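Local structure of pyridine synthase TbtD (Thermobispora bispora, 5WA4) at residues H49-R52 / L56-Y59; L171-A176 / I228-S233; E196-R201 / V206-L211. The protein probably catalyses the [4+2] aza-cycloaddition that forms the pyridine core of the thiopeptide thiomuracin, and binds an N-terminal leader peptide. All coordinates share one frame; numbering follows the deposited sequence.

Contact 1: residues H49-R52 / L56-Y59; sequences HWRR and LRIY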
# COMPACT_ATOMS: atom_id res chain seq x y z
N HIS E 49 23.98 -21.90 16.60
CA HIS E 49 22.84 -21.05 16.91
C HIS E 49 23.11 -20.14 18.14
O HIS E 49 23.97 -20.45 18.97
CB HIS E 49 21.59 -21.89 17.17
CG HIS E 49 20.31 -21.13 17.01
ND1 HIS E 49 19.68 -20.50 18.06
CD2 HIS E 49 19.56 -20.88 15.91
CE1 HIS E 49 18.59 -19.90 17.62
NE2 HIS E 49 18.49 -20.11 16.32
N TRP E 50 22.32 -19.07 18.24
CA TRP E 50 22.48 -17.99 19.21
C TRP E 50 21.69 -18.11 20.50
O TRP E 50 22.03 -17.47 21.50
CB TRP E 50 22.08 -16.66 18.56
CG TRP E 50 20.71 -16.65 17.92
CD1 TRP E 50 20.43 -16.93 16.62
CD2 TRP E 50 19.44 -16.35 18.55
NE1 TRP E 50 19.08 -16.82 16.39
CE2 TRP E 50 18.45 -16.48 17.54
CE3 TRP E 50 19.06 -16.00 19.84
CZ2 TRP E 50 17.09 -16.26 17.80
CZ3 TRP E 50 17.71 -15.78 20.10
CH2 TRP E 50 16.74 -15.91 19.08
N ARG E 51 20.63 -18.91 20.50
CA ARG E 51 19.65 -18.80 21.56
C ARG E 51 20.16 -19.36 22.88
O ARG E 51 20.66 -20.49 22.93
CB ARG E 51 18.36 -19.50 21.15
CG ARG E 51 17.14 -18.94 21.82
CD ARG E 51 15.96 -19.84 21.56
NE ARG E 51 15.63 -20.74 22.66
CZ ARG E 51 15.19 -21.97 22.47
NH1 ARG E 51 15.07 -22.42 21.23
NH2 ARG E 51 14.89 -22.75 23.51
N ARG E 52 20.01 -18.56 23.93
CA ARG E 52 20.51 -18.90 25.26
C ARG E 52 22.03 -19.04 25.28
O ARG E 52 22.58 -19.76 26.11
CB ARG E 52 19.86 -20.19 25.75
CG ARG E 52 18.36 -20.16 25.72
CD ARG E 52 17.80 -20.81 26.96
NE ARG E 52 18.24 -22.20 27.06
CZ ARG E 52 18.26 -22.89 28.20
NH1 ARG E 52 17.87 -22.29 29.33
NH2 ARG E 52 18.68 -24.15 28.20
N LEU E 56 26.35 -25.01 19.91
CA LEU E 56 26.30 -25.93 18.80
C LEU E 56 25.13 -26.85 19.01
O LEU E 56 24.84 -27.25 20.14
CB LEU E 56 27.59 -26.75 18.66
CG LEU E 56 28.74 -26.03 17.97
CD1 LEU E 56 29.76 -27.02 17.40
CD2 LEU E 56 28.17 -25.12 16.88
N ARG E 57 24.46 -27.17 17.91
CA ARG E 57 23.39 -28.15 17.92
C ARG E 57 23.89 -29.37 17.18
O ARG E 57 24.25 -29.27 16.00
CB ARG E 57 22.12 -27.57 17.28
CG ARG E 57 21.04 -27.23 18.28
CD ARG E 57 20.81 -25.74 18.46
NE ARG E 57 19.80 -25.19 17.56
CZ ARG E 57 18.72 -24.50 17.93
NH1 ARG E 57 18.44 -24.28 19.21
NH2 ARG E 57 17.88 -24.06 17.01
N ILE E 58 23.97 -30.50 17.88
CA ILE E 58 24.38 -31.75 17.21
C ILE E 58 23.18 -32.67 16.90
O ILE E 58 22.34 -32.96 17.76
CB ILE E 58 25.42 -32.54 18.04
CG1 ILE E 58 26.74 -31.76 18.11
CG2 ILE E 58 25.69 -33.90 17.41
CD1 ILE E 58 27.60 -32.16 19.26
N TYR E 59 23.10 -33.10 15.65
CA TYR E 59 22.06 -34.03 15.23
C TYR E 59 22.69 -35.34 14.79
O TYR E 59 23.55 -35.33 13.92
CB TYR E 59 21.24 -33.43 14.09
CG TYR E 59 20.59 -32.10 14.42
CD1 TYR E 59 19.37 -32.04 15.09
CD2 TYR E 59 21.20 -30.90 14.07
CE1 TYR E 59 18.79 -30.82 15.40
CE2 TYR E 59 20.63 -29.69 14.37
CZ TYR E 59 19.42 -29.65 15.03
OH TYR E 59 18.85 -28.42 15.32

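Contact 2: residues L171-A176 / I228-S233; sequences LVVATA and IAVASS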
# COMPACT_ATOMS: atom_id res chain seq x y z
N LEU E 171 32.98 -20.81 -3.33
CA LEU E 171 31.75 -21.60 -3.28
C LEU E 171 30.58 -20.89 -3.93
O LEU E 171 29.91 -21.45 -4.80
CB LEU E 171 31.39 -21.96 -1.84
CG LEU E 171 32.43 -22.86 -1.18
CD1 LEU E 171 31.99 -23.31 0.22
CD2 LEU E 171 32.76 -24.03 -2.09
N VAL E 172 30.34 -19.66 -3.52
CA VAL E 172 29.23 -18.88 -4.08
C VAL E 172 29.31 -18.77 -5.60
O VAL E 172 28.35 -19.03 -6.29
CB VAL E 172 29.19 -17.47 -3.43
CG1 VAL E 172 28.68 -16.42 -4.39
CG2 VAL E 172 28.36 -17.51 -2.16
N VAL E 173 30.48 -18.40 -6.12
CA VAL E 173 30.67 -18.29 -7.57
C VAL E 173 30.46 -19.64 -8.28
O VAL E 173 29.87 -19.69 -9.35
CB VAL E 173 32.09 -17.76 -7.91
CG1 VAL E 173 32.33 -17.74 -9.41
CG2 VAL E 173 32.30 -16.37 -7.34
N ALA E 174 30.96 -20.72 -7.67
CA ALA E 174 30.98 -22.03 -8.32
C ALA E 174 29.56 -22.58 -8.50
O ALA E 174 29.21 -23.11 -9.57
CB ALA E 174 31.83 -23.00 -7.53
N THR E 175 28.76 -22.46 -7.44
CA THR E 175 27.37 -22.84 -7.48
C THR E 175 26.58 -22.08 -8.56
O THR E 175 25.78 -22.69 -9.31
CB THR E 175 26.72 -22.63 -6.11
OG1 THR E 175 27.44 -23.41 -5.14
CG2 THR E 175 25.27 -23.07 -6.11
N ALA E 176 26.79 -20.77 -8.68
CA ALA E 176 26.04 -20.00 -9.67
C ALA E 176 26.48 -20.35 -11.07
O ALA E 176 25.70 -20.19 -12.01
CB ALA E 176 26.17 -18.52 -9.45
N ILE E 228 37.27 -16.08 -13.17
CA ILE E 228 37.62 -16.89 -14.34
C ILE E 228 38.19 -18.26 -13.93
O ILE E 228 37.88 -19.28 -14.55
CB ILE E 228 38.65 -16.17 -15.23
CG1 ILE E 228 38.06 -14.87 -15.77
CG2 ILE E 228 39.04 -17.06 -16.40
CD1 ILE E 228 39.00 -14.12 -16.68
N ALA E 229 38.99 -18.29 -12.88
CA ALA E 229 39.61 -19.54 -12.44
C ALA E 229 38.64 -20.44 -11.64
O ALA E 229 38.74 -21.68 -11.73
CB ALA E 229 40.86 -19.23 -11.61
N VAL E 230 37.74 -19.85 -10.86
CA VAL E 230 36.77 -20.62 -10.09
C VAL E 230 35.72 -21.22 -11.01
O VAL E 230 35.30 -22.38 -10.84
CB VAL E 230 36.07 -19.77 -9.01
CG1 VAL E 230 34.72 -20.34 -8.63
CG2 VAL E 230 36.94 -19.68 -7.79
N ALA E 231 35.31 -20.43 -11.99
CA ALA E 231 34.36 -20.92 -12.97
C ALA E 231 34.97 -22.12 -13.71
O ALA E 231 34.28 -23.10 -13.95
CB ALA E 231 33.96 -19.81 -13.93
N SER E 232 36.26 -22.03 -14.05
CA SER E 232 36.99 -23.11 -14.73
C SER E 232 36.93 -24.42 -13.95
O SER E 232 36.55 -25.45 -14.49
CB SER E 232 38.45 -22.72 -14.96
OG SER E 232 38.59 -21.68 -15.92
N SER E 233 37.31 -24.39 -12.67
CA SER E 233 37.21 -25.58 -11.82
C SER E 233 35.77 -26.01 -11.58
O SER E 233 35.52 -27.00 -10.90
CB SER E 233 37.87 -25.34 -10.46
OG SER E 233 39.27 -25.45 -10.56

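Contact 3: residues E196-R201 / V206-L211; sequences EAYLAR and VRLREL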
# COMPACT_ATOMS: atom_id res chain seq x y z
N GLU E 196 22.03 -6.63 -3.00
CA GLU E 196 21.16 -5.47 -3.08
C GLU E 196 19.98 -5.53 -2.09
O GLU E 196 19.51 -4.49 -1.61
CB GLU E 196 20.64 -5.32 -4.51
CG GLU E 196 21.73 -4.91 -5.47
CD GLU E 196 22.25 -3.52 -5.16
OE1 GLU E 196 21.46 -2.71 -4.61
OE2 GLU E 196 23.44 -3.23 -5.46
N ALA E 197 19.52 -6.74 -1.77
CA ALA E 197 18.43 -6.92 -0.83
C ALA E 197 18.85 -6.42 0.56
O ALA E 197 18.11 -5.71 1.24
CB ALA E 197 18.03 -8.37 -0.78
N TYR E 198 20.06 -6.79 0.95
CA TYR E 198 20.73 -6.28 2.14
C TYR E 198 20.95 -4.79 2.10
O TYR E 198 20.69 -4.11 3.08
CB TYR E 198 22.09 -6.97 2.33
CG TYR E 198 22.92 -6.51 3.51
CD1 TYR E 198 22.52 -6.78 4.81
CD2 TYR E 198 24.13 -5.87 3.33
CE1 TYR E 198 23.27 -6.41 5.89
CE2 TYR E 198 24.92 -5.48 4.42
CZ TYR E 198 24.49 -5.75 5.71
OH TYR E 198 25.26 -5.38 6.80
N LEU E 199 21.46 -4.26 1.00
CA LEU E 199 21.82 -2.85 0.98
C LEU E 199 20.55 -1.99 1.14
O LEU E 199 20.53 -1.04 1.92
CB LEU E 199 22.59 -2.49 -0.28
CG LEU E 199 24.02 -3.07 -0.35
CD1 LEU E 199 24.56 -2.95 -1.75
CD2 LEU E 199 24.92 -2.36 0.58
N ALA E 200 19.48 -2.35 0.46
CA ALA E 200 18.20 -1.66 0.60
C ALA E 200 17.65 -1.66 2.05
O ALA E 200 16.89 -0.77 2.43
CB ALA E 200 17.19 -2.27 -0.33
N ARG E 201 18.03 -2.66 2.84
CA ARG E 201 17.63 -2.72 4.25
C ARG E 201 18.37 -1.70 5.13
O ARG E 201 17.88 -1.31 6.20
CB ARG E 201 17.85 -4.14 4.80
CG ARG E 201 16.88 -5.22 4.26
CD ARG E 201 17.20 -6.64 4.76
NE ARG E 201 17.09 -6.79 6.22
CZ ARG E 201 15.98 -7.08 6.89
NH1 ARG E 201 14.83 -7.31 6.25
NH2 ARG E 201 16.01 -7.18 8.22
N VAL E 206 23.46 3.19 -0.07
CA VAL E 206 24.19 3.86 -1.14
C VAL E 206 25.60 4.28 -0.73
O VAL E 206 26.47 4.46 -1.58
CB VAL E 206 23.42 5.10 -1.64
CG1 VAL E 206 24.08 5.70 -2.89
CG2 VAL E 206 21.99 4.72 -1.96
N ARG E 207 25.87 4.43 0.57
CA ARG E 207 27.23 4.75 0.94
C ARG E 207 28.07 3.48 1.09
O ARG E 207 29.28 3.48 0.84
CB ARG E 207 27.28 5.59 2.22
CG ARG E 207 28.64 5.56 2.94
CD ARG E 207 29.00 6.92 3.53
NE ARG E 207 27.83 7.65 4.02
CZ ARG E 207 27.28 8.70 3.42
NH1 ARG E 207 27.80 9.17 2.29
NH2 ARG E 207 26.22 9.29 3.95
N LEU E 208 27.44 2.38 1.48
CA LEU E 208 28.19 1.15 1.65
C LEU E 208 28.40 0.49 0.28
O LEU E 208 29.35 -0.28 0.09
CB LEU E 208 27.49 0.21 2.63
CG LEU E 208 28.24 -1.08 2.98
CD1 LEU E 208 29.46 -0.76 3.82
CD2 LEU E 208 27.30 -2.03 3.71
N ARG E 209 27.52 0.80 -0.67
CA ARG E 209 27.68 0.27 -2.02
C ARG E 209 28.97 0.77 -2.60
O ARG E 209 29.81 -0.03 -3.03
CB ARG E 209 26.52 0.64 -2.94
CG ARG E 209 26.13 -0.53 -3.83
CD ARG E 209 25.42 -0.14 -5.10
NE ARG E 209 24.29 0.76 -4.90
CZ ARG E 209 23.10 0.37 -4.44
NH1 ARG E 209 22.91 -0.90 -4.13
NH2 ARG E 209 22.12 1.24 -4.29
N GLU E 210 29.18 2.08 -2.60
CA GLU E 210 30.35 2.57 -3.31
C GLU E 210 31.59 2.26 -2.53
O GLU E 210 32.66 2.21 -3.11
CB GLU E 210 30.25 4.05 -3.57
CG GLU E 210 29.35 4.27 -4.73
CD GLU E 210 28.35 5.33 -4.41
OE1 GLU E 210 28.77 6.33 -3.77
OE2 GLU E 210 27.15 5.06 -4.63
N LEU E 211 31.45 2.04 -1.23
CA LEU E 211 32.59 1.54 -0.47
C LEU E 211 33.00 0.18 -1.05
O LEU E 211 34.19 -0.12 -1.19
CB LEU E 211 32.24 1.42 1.01
CG LEU E 211 32.47 2.66 1.88
CD1 LEU E 211 31.84 2.44 3.26
CD2 LEU E 211 33.98 3.01 1.98

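Contact 1: residues H49-R52 / L56-Y59
The guanidinium of Arg-57 is stacked flat over one face of the imidazole of His-49, with centres 4.2 Å apart and planes only 8° from parallel. The overlap is offset. Arg-57 CZ sits 3.8 Å from His-49 CG, while Arg-57 NH2 rides toward the rim of the ring, 3.8 Å from His-49 CD2. To lie in this way the arginine chain bends at chi2 and again at chi3 (90°), which turns its flat end alongside the histidine.

Trp-50 CD1 lies over the ring's opposite face, toward the rim, so the imidazole has a neighbour on each face. Its rotation is further fixed by the backbone, since Arg-51 N donates to His-49 ND1 over 3.1 Å, with the donor tilted 27° from the ring plane. Beyond this shell, Glu-110 forms a salt bridge with Arg-51 and a long, weak ion pair with Arg-57.

The setting is the hairpin of strands 44-49 and 55-62, where Arg-57 bonds through its backbone to Leu-47. Here the cross-strand stack lies at the start of the connecting loop. With Arg-51 NH1 4.3 Å from Arg-57 NH1, the carboxylate of Glu-110 would offset both cations. Because ND1 accepts a bond, the contact is consistent with a neutral His-49 whose proton is on NE2, toward its weak hydrogen bond with Glu-108.

Contact 2: residues L171-A176 / I228-S233
In both Val-173 (chi1 176°) and Val-230 (chi1 156°) the CG1 methyl is turned anti to the backbone N, and in each case this is the branch that reaches the other helix. The two methyls meet at 3.6 Å between Val-173 CG1 and Val-230 CG1, with the side chains crossing at a slant. Val-230 CG1 also rests 3.8 Å from Val-173 CB and 4.1 Å from Ala-174 CB, so a single methyl is laid against two successive residues of the facing helix. With alanines on both helices at the nearest point, the CA atoms of Ala-174 and Ala-231 come within 5.9 Å.

Helices 164-178 and 220-235, separated by two others in the chain, are thus brought together inside the alpha-helical part of a fold related to the C-terminal region of lantibiotic dehydratases. Neighbouring helices close round the valines: Val-173 also touches Leu-184 of helix 184-201 and Ala-342 of helix 332-352, while Ala-174 meets Val-246 of helix 244-265.

Polar groups lie to the side of this apolar seam. Thr-175 OG1 donates back along its own helix to Leu-171 O at 3.2 Å, coming from above the carbonyl plane, and that oxygen also accepts from Thr-175 N. The same hydroxyl engages Trp-249 and Thr-321, tying helix 164-178 to helices 244-265 and 307-328. Ser-232 OG makes the comparable bond to Ile-228 O on the exposed side of its helix, where it and Ser-232 N approach the oxygen from opposite faces of the carbonyl plane.

Contact 3: residues E196-R201 / V206-L211
Leu-199 and Arg-209 mark the closest backbone approach, 7.3 Å between their CA atoms, of two helical segments whose axes pass 9.5 Å apart and run in largely opposed directions, at 137°. Leu-199 divides its two methyls between two partners. CD1 lies 3.6 Å from Arg-209 CG, against the aliphatic part of the arginine, while CD2 meets Leu-208 CD2 at 3.9 Å; the two leucines cross at about a right angle. Leu-208 gets its branch there by holding CG anti to the backbone N (chi1 -175°). Its CD2 also comes within 4.3 Å of Tyr-198 CE2, approaching the ring obliquely.

Tyr-198 is positioned from outside, its hydroxyl hydrogen-bonded to His-333 and Arg-202 and its ring stacked with Phe-336. Beside the leucines, Glu-196 bends at chi2 to bring its carboxylate to Arg-209 in a salt bridge whose detailed geometry is doubtful, the modelled atoms being too close together.

The arrangement is a helical hairpin, helices 184-201 and 205-218 joined by a short turn, and it also serves assembly. Arg-209 NH2 forms a salt bridge with Glu-196 of a second subunit, and the two Arg-209 side chains pack together. The acidic residues of both chains would therefore balance the paired arginines, so the bridge within the chain is probably part of a charge network across the subunit interface.

Overall arrangement
The three contacts show how chemistry follows place in one fold. Contact 1 is a surface contact at a hairpin of the antiparallel sheet, made by stacked flat polar groups. Contact 2 is buried in the helical part, about 31 Å away between centres, and is wholly apolar where the helices meet. Contact 3 is also buried, but mixes leucine packing with an ion pair that continues into a second subunit. Contacts 2 and 3 share no helix, yet their helices follow one another in the chain: 164-178 precedes 184-201, and 205-218 precedes 220-235. Contact 2 joins segments some 50 residues apart in the chain, whereas contacts 1 and 3 each close a short turn.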